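PDB 4ZK3: serpin B3 from Homo sapiens, which belongs to the serpin family and, as its relatives do, probably inhibits target proteases by offering them an exposed reactive-centre loop that then inserts into a beta-sheet. Local coordinates for residues 137-140 and 141-144; 148-151 and 152-156; 253-256 and 257-260. One frame throughout, in Å; residues are numbered along the deposited sequence.

Interaction 1 (137-140 and 141-144); sequences ANAP and EESR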
loop_
_atom_site.group_PDB
_atom_site.type_symbol
_atom_site.label_atom_id
_atom_site.label_comp_id
_atom_site.label_asym_id
_atom_site.label_seq_id
_atom_site.Cartn_x
_atom_site.Cartn_y
_atom_site.Cartn_z
ATOM N N ALA A 137 9.372 19.662 -20.846
ATOM C CA ALA A 137 10.177 19.805 -22.063
ATOM C C ALA A 137 11.443 20.550 -21.756
ATOM O O ALA A 137 12.516 20.073 -22.058
ATOM C CB ALA A 137 9.409 20.529 -23.168
ATOM N N ASN A 138 11.312 21.708 -21.124
ATOM C CA ASN A 138 12.475 22.516 -20.853
ATOM C C ASN A 138 13.005 22.424 -19.453
ATOM O O ASN A 138 14.037 22.983 -19.195
ATOM C CB ASN A 138 12.172 23.978 -21.109
ATOM C CG ASN A 138 11.461 24.191 -22.416
ATOM O OD1 ASN A 138 10.363 24.763 -22.445
ATOM N ND2 ASN A 138 12.025 23.677 -23.475
ATOM N N ALA A 139 12.328 21.745 -18.534
ATOM C CA ALA A 139 12.733 21.786 -17.127
ATOM C C ALA A 139 12.350 20.484 -16.414
ATOM O O ALA A 139 11.611 20.489 -15.447
ATOM C CB ALA A 139 12.095 23.003 -16.490
ATOM N N PRO A 140 12.866 19.363 -16.924
ATOM C CA PRO A 140 12.399 18.064 -16.455
ATOM C C PRO A 140 12.844 17.799 -15.039
ATOM O O PRO A 140 12.126 17.128 -14.280
ATOM C CB PRO A 140 13.062 17.072 -17.397
ATOM C CG PRO A 140 14.262 17.807 -17.916
ATOM C CD PRO A 140 13.862 19.245 -17.997
ATOM N N GLU A 141 14.015 18.335 -14.675
ATOM C CA GLU A 141 14.527 18.136 -13.328
ATOM C C GLU A 141 13.718 18.922 -12.295
ATOM O O GLU A 141 13.358 18.436 -11.224
ATOM C CB GLU A 141 16.011 18.497 -13.275
ATOM C CG GLU A 141 16.602 18.465 -11.903
ATOM C CD GLU A 141 16.524 17.104 -11.253
ATOM O OE1 GLU A 141 16.441 16.022 -11.928
ATOM O OE2 GLU A 141 16.547 17.155 -10.014
ATOM N N GLU A 142 13.374 20.132 -12.650
ATOM C CA GLU A 142 12.681 21.010 -11.747
ATOM C C GLU A 142 11.201 20.517 -11.675
ATOM O O GLU A 142 10.522 20.659 -10.665
ATOM C CB GLU A 142 12.864 22.458 -12.233
ATOM C CG GLU A 142 13.550 22.627 -13.652
ATOM C CD GLU A 142 14.989 21.991 -13.906
ATOM O OE1 GLU A 142 15.240 21.253 -14.940
ATOM O OE2 GLU A 142 15.914 22.244 -13.069
ATOM N N SER A 143 10.721 19.923 -12.756
ATOM C CA SER A 143 9.405 19.320 -12.786
ATOM C C SER A 143 9.362 18.114 -11.816
ATOM O O SER A 143 8.456 18.032 -11.001
ATOM C CB SER A 143 9.070 18.897 -14.232
ATOM O OG SER A 143 8.776 20.039 -15.018
ATOM N N ARG A 144 10.352 17.234 -11.911
ATOM C CA ARG A 144 10.558 16.102 -10.950
ATOM C C ARG A 144 10.433 16.592 -9.507
ATOM O O ARG A 144 9.631 16.063 -8.699
ATOM C CB ARG A 144 11.880 15.380 -11.208
ATOM C CG ARG A 144 12.140 14.137 -10.354
ATOM C CD ARG A 144 13.499 13.531 -10.668
ATOM N NE ARG A 144 14.576 14.315 -10.060
ATOM C CZ ARG A 144 14.972 14.220 -8.799
ATOM N NH1 ARG A 144 14.434 13.339 -7.957
ATOM N NH2 ARG A 144 15.913 15.027 -8.372
#

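Interaction 2 (148-151 and 152-156); sequences NSWV and ESQTN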
loop_
_atom_site.group_PDB
_atom_site.type_symbol
_atom_site.label_atom_id
_atom_site.label_comp_id
_atom_site.label_asym_id
_atom_site.label_seq_id
_atom_site.Cartn_x
_atom_site.Cartn_y
_atom_site.Cartn_z
ATOM N N ASN A 148 7.595 15.564 -6.545
ATOM C CA ASN A 148 8.108 15.063 -5.272
ATOM C C ASN A 148 7.631 15.953 -4.098
ATOM O O ASN A 148 7.248 15.427 -3.054
ATOM C CB ASN A 148 9.635 14.848 -5.321
ATOM C CG ASN A 148 10.064 13.646 -6.148
ATOM O OD1 ASN A 148 9.297 12.763 -6.495
ATOM N ND2 ASN A 148 11.318 13.621 -6.489
ATOM N N SER A 149 7.540 17.291 -4.261
ATOM C CA SER A 149 7.045 18.145 -3.172
ATOM C C SER A 149 5.584 18.056 -2.981
ATOM O O SER A 149 5.099 18.120 -1.841
ATOM C CB SER A 149 7.430 19.662 -3.336
ATOM O OG SER A 149 8.837 19.747 -3.360
ATOM N N TRP A 150 4.819 18.003 -4.061
ATOM C CA TRP A 150 3.412 17.733 -3.898
ATOM C C TRP A 150 3.166 16.455 -3.066
ATOM O O TRP A 150 2.313 16.419 -2.138
ATOM C CB TRP A 150 2.723 17.591 -5.250
ATOM C CG TRP A 150 1.302 17.384 -5.104
ATOM C CD1 TRP A 150 0.374 18.318 -4.845
ATOM C CD2 TRP A 150 0.597 16.123 -5.195
ATOM N NE1 TRP A 150 -0.880 17.727 -4.758
ATOM C CE2 TRP A 150 -0.762 16.388 -4.976
ATOM C CE3 TRP A 150 0.999 14.798 -5.433
ATOM C CZ2 TRP A 150 -1.729 15.398 -5.027
ATOM C CZ3 TRP A 150 0.043 13.809 -5.440
ATOM C CH2 TRP A 150 -1.304 14.111 -5.264
ATOM N N VAL A 151 3.919 15.412 -3.389
ATOM C CA VAL A 151 3.821 14.156 -2.646
ATOM C C VAL A 151 4.155 14.340 -1.154
ATOM O O VAL A 151 3.412 13.865 -0.322
ATOM C CB VAL A 151 4.681 13.069 -3.297
ATOM C CG1 VAL A 151 4.766 11.852 -2.385
ATOM C CG2 VAL A 151 4.085 12.663 -4.673
ATOM N N GLU A 152 5.270 15.000 -0.823
ATOM C CA GLU A 152 5.544 15.393 0.574
ATOM C C GLU A 152 4.356 16.059 1.203
ATOM O O GLU A 152 3.960 15.723 2.340
ATOM C CB GLU A 152 6.768 16.310 0.702
ATOM C CG GLU A 152 8.059 15.671 0.232
ATOM C CD GLU A 152 9.301 16.407 0.820
ATOM O OE1 GLU A 152 9.125 17.182 1.791
ATOM O OE2 GLU A 152 10.423 16.194 0.328
ATOM N N SER A 153 3.735 16.955 0.452
ATOM C CA SER A 153 2.640 17.749 0.939
ATOM C C SER A 153 1.401 16.930 1.204
ATOM O O SER A 153 0.579 17.352 1.994
ATOM C CB SER A 153 2.327 18.953 -0.024
ATOM O OG SER A 153 1.285 18.665 -0.970
ATOM N N GLN A 154 1.273 15.737 0.606
ATOM C CA GLN A 154 0.119 14.917 0.880
ATOM C C GLN A 154 0.416 13.766 1.880
ATOM O O GLN A 154 -0.423 12.913 2.025
ATOM C CB GLN A 154 -0.422 14.285 -0.441
ATOM C CG GLN A 154 -0.629 15.253 -1.580
ATOM C CD GLN A 154 -1.689 16.272 -1.229
ATOM O OE1 GLN A 154 -2.817 15.914 -0.875
ATOM N NE2 GLN A 154 -1.313 17.524 -1.239
ATOM N N THR A 155 1.629 13.676 2.368
ATOM C CA THR A 155 2.123 12.592 3.228
ATOM C C THR A 155 2.756 13.061 4.539
ATOM O O THR A 155 3.515 12.309 5.184
ATOM C CB THR A 155 3.132 11.735 2.469
ATOM O OG1 THR A 155 4.191 12.551 1.984
ATOM C CG2 THR A 155 2.448 11.041 1.258
ATOM N N ASN A 156 2.379 14.262 5.006
ATOM C CA ASN A 156 2.987 14.862 6.190
ATOM C C ASN A 156 4.549 14.809 6.071
ATOM O O ASN A 156 5.296 14.534 7.013
ATOM C CB ASN A 156 2.459 14.169 7.468
ATOM C CG ASN A 156 2.937 14.878 8.761
ATOM O OD1 ASN A 156 3.177 14.257 9.833
ATOM N ND2 ASN A 156 3.095 16.170 8.660
#

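Interaction 3 (253-256 and 257-260); sequences GLQK and LEEK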
loop_
_atom_site.group_PDB
_atom_site.type_symbol
_atom_site.label_atom_id
_atom_site.label_comp_id
_atom_site.label_asym_id
_atom_site.label_seq_id
_atom_site.Cartn_x
_atom_site.Cartn_y
_atom_site.Cartn_z
ATOM N N GLY A 253 9.234 -19.704 12.025
ATOM C CA GLY A 253 8.071 -20.203 11.267
ATOM C C GLY A 253 7.507 -19.277 10.166
ATOM O O GLY A 253 6.536 -19.646 9.520
ATOM N N LEU A 254 8.095 -18.089 9.948
ATOM C CA LEU A 254 7.496 -17.094 9.023
ATOM C C LEU A 254 7.403 -17.610 7.588
ATOM O O LEU A 254 6.369 -17.446 6.940
ATOM C CB LEU A 254 8.222 -15.728 9.078
ATOM C CG LEU A 254 7.551 -14.626 8.224
ATOM C CD1 LEU A 254 6.163 -14.368 8.755
ATOM C CD2 LEU A 254 8.288 -13.300 8.227
ATOM N N GLN A 255 8.452 -18.290 7.116
ATOM C CA GLN A 255 8.494 -18.760 5.724
ATOM C C GLN A 255 7.299 -19.633 5.376
ATOM O O GLN A 255 6.745 -19.493 4.289
ATOM C CB GLN A 255 9.817 -19.479 5.394
ATOM C CG GLN A 255 10.451 -19.028 4.079
ATOM C CD GLN A 255 11.134 -20.168 3.331
ATOM O OE1 GLN A 255 12.339 -20.153 3.141
ATOM N NE2 GLN A 255 10.355 -21.157 2.900
ATOM N N LYS A 256 6.847 -20.474 6.292
ATOM C CA LYS A 256 5.664 -21.287 6.006
ATOM C C LYS A 256 4.410 -20.420 5.923
ATOM O O LYS A 256 3.606 -20.570 4.986
ATOM C CB LYS A 256 5.411 -22.366 7.069
ATOM C CG LYS A 256 4.315 -23.375 6.665
ATOM C CD LYS A 256 3.671 -24.064 7.863
ATOM C CE LYS A 256 2.612 -25.077 7.441
ATOM N NZ LYS A 256 2.213 -26.028 8.528
ATOM N N LEU A 257 4.233 -19.540 6.917
ATOM C CA LEU A 257 3.074 -18.658 6.954
ATOM C C LEU A 257 2.986 -17.888 5.655
ATOM O O LEU A 257 1.903 -17.766 5.083
ATOM C CB LEU A 257 3.174 -17.714 8.137
ATOM C CG LEU A 257 2.015 -16.767 8.441
ATOM C CD1 LEU A 257 0.744 -17.553 8.715
ATOM C CD2 LEU A 257 2.377 -15.882 9.639
ATOM N N GLU A 258 4.124 -17.420 5.151
ATOM C CA GLU A 258 4.114 -16.687 3.885
ATOM C C GLU A 258 3.641 -17.548 2.701
ATOM O O GLU A 258 3.024 -17.030 1.784
ATOM C CB GLU A 258 5.464 -16.046 3.587
ATOM C CG GLU A 258 5.851 -14.933 4.564
ATOM C CD GLU A 258 7.294 -14.486 4.385
ATOM O OE1 GLU A 258 8.198 -15.359 4.399
ATOM O OE2 GLU A 258 7.542 -13.284 4.241
ATOM N N GLU A 259 3.943 -18.842 2.724
ATOM C CA GLU A 259 3.544 -19.749 1.646
ATOM C C GLU A 259 2.054 -20.017 1.684
ATOM O O GLU A 259 1.390 -20.080 0.662
ATOM C CB GLU A 259 4.333 -21.065 1.745
ATOM C CG GLU A 259 5.811 -20.927 1.355
ATOM C CD GLU A 259 6.689 -22.085 1.864
ATOM O OE1 GLU A 259 6.176 -23.023 2.540
ATOM O OE2 GLU A 259 7.914 -22.049 1.598
ATOM N N LYS A 260 1.514 -20.152 2.870
ATOM C CA LYS A 260 0.129 -20.526 3.036
ATOM C C LYS A 260 -0.888 -19.365 3.037
ATOM O O LYS A 260 -2.089 -19.581 2.866
ATOM C CB LYS A 260 0.002 -21.288 4.353
ATOM C CG LYS A 260 1.140 -22.268 4.607
ATOM C CD LYS A 260 0.650 -23.694 4.764
ATOM C CE LYS A 260 0.238 -24.277 3.418
ATOM N NZ LYS A 260 -0.248 -25.668 3.577
#

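Interaction 1 (137-140 and 141-144)
The carbonyl oxygen of A139 accepts two bonds from S143, one at S143 N (2.9 Å) and one at S143 OG, also 2.9 Å from A139 O. This is the N-terminal turn of helix 140-153, helix F of the serpin fold, with A139 in the N-cap position. S143 N is tilted only a little from the carbonyl plane of A139, whereas the hydroxyl comes from above it, 44° out, and the two donors arrive from different directions. OG stands beside its own backbone N (chi1 -74°), the rotamer that turns it back onto the carbonyl one helical turn earlier; it also has a weak bond to D135 O. The next helical bond, R144 N to P140 O, spans 3.0 Å and is nearly straight.

A salt bridge runs beside these bonds. R144 holds E141 side-on, its NE 3.1 Å from OE1 of E141 and its NH2 2.8 Å from OE2 of the same residue, with the carboxylate at the edge of the guanidinium plane. The remaining nitrogen, NH1, binds I163 O, so the group is fixed at both ends.

P140 lies side by side with E142 and touches I168, while S143 rests on F136. The closest apolar touch, A139 CB to E142 CG at 3.2 Å, is doubtful, because it rests on an E142 chain modelled almost eclipsed at chi1 (8°); the same chain places OE1 of E142 3.9 Å from P140 CD.

Interaction 2 (148-151 and 152-156)
Two donors grip the carbonyl oxygen of V151 from opposite faces of its plane: Q154 N at 3.0 Å and the hydroxyl T155 OG1, 2.8 Å from the same V151 O. The hydroxyl can do this because OG1 sits between its own backbone N and carbonyl carbon (chi1 56°), which turns it back onto the V151 carbonyl; there it also has a weak bond with I159 N.

The preceding carbonyl is served by another hydroxyl. S153 OG donates to W150 O over 2.7 Å, in the carbonyl plane and on a lone pair, and in turn accepts from Q154 NE2, 2.9 Å away from S153 OG. The bond from NE2 helps to set the rotation of the Q154 amide, which lies nearly parallel to the indole of W150, the planes 11° apart.

Here the C-terminal part of helix 140-153, the serpin helix F, lies over the strands of sheet A: W150 and V151 touch V177 of strand 174-185, V151 and T155 meet A346 and A344 of strand 340-351, and W150 and Q154 both touch A104 of strand 99-110. W150 in addition makes a cation-pi contact with K106.

Above the six-membered ring of W150, Q154 CG makes a CH-pi contact 3.7 Å from the centroid, only 15° off the normal. Farther back, regular helical bonding continues from E152 N to N148 O (3.0 Å), and the extended E152 chain passes that carbonyl, its CG 3.4 Å from N148 O.

Interaction 3 (253-256 and 257-260)
Successive i to i+4 backbone bonds define the turn, E258 N to L254 O at 2.9 Å, E259 N to Q255 O, longer at 3.3 Å, and K260 N to K256 O at 3.0 Å being the regular ones, while L257 N to G253 O at the start is straight but long and weak. The helix is 254-260, helix G of serpins, lying beside sheet B.

Its inner face is leucine. CD1 of L254 meets CD2 of L257 at 4.2 Å, and both residues also touch P248 of strand 241-248 and L370 of strand 369-375. Each leucine has CG anti to its backbone N (chi1 -175° in both), and the two side chains cross obliquely, which brings these methyls together. E258 borders this patch: its CD lies 3.9 Å from L254 CG, and its chain runs out extended so that OE2 forms a salt bridge with R386.

On the exposed side, Q255 NE2 reaches OE2 of E259 at 2.9 Å, a weak bond with the amide and carboxylate planes 60° apart. K256 and K260 touch through methylenes, CE of K256 standing 3.6 Å from CD of K260.

Their ammonium groups remain 5.5 Å apart, NZ to NZ. K256 NZ is bonded to Q228 OE1 and D226 O, which probably eases the like-charge proximity. The Q255-E259 side-chain bond is weak, whereas E258 and K256 spend their charged ends on tying the helix to neighbouring parts of the fold.

Following the chain, interaction 1 forms where the loop after strand 130-134 enters helix 140-153, and interaction 2 in the C-terminal part of that helix; their centres lie about 18 Å apart. Each is a local turn within continuous chain, so none closes a long loop, and the three occur in series without nesting or crossing. The first two share one helix, with loop residue I163 bonded to both R144 and N148. Interaction 3 comes about a hundred residues later, on helix 254-260, with its centre about 35 Å from that of interaction 2 and on the opposite side of the chain's centre, where it packs on sheet B, whereas interaction 2 lies over sheet A.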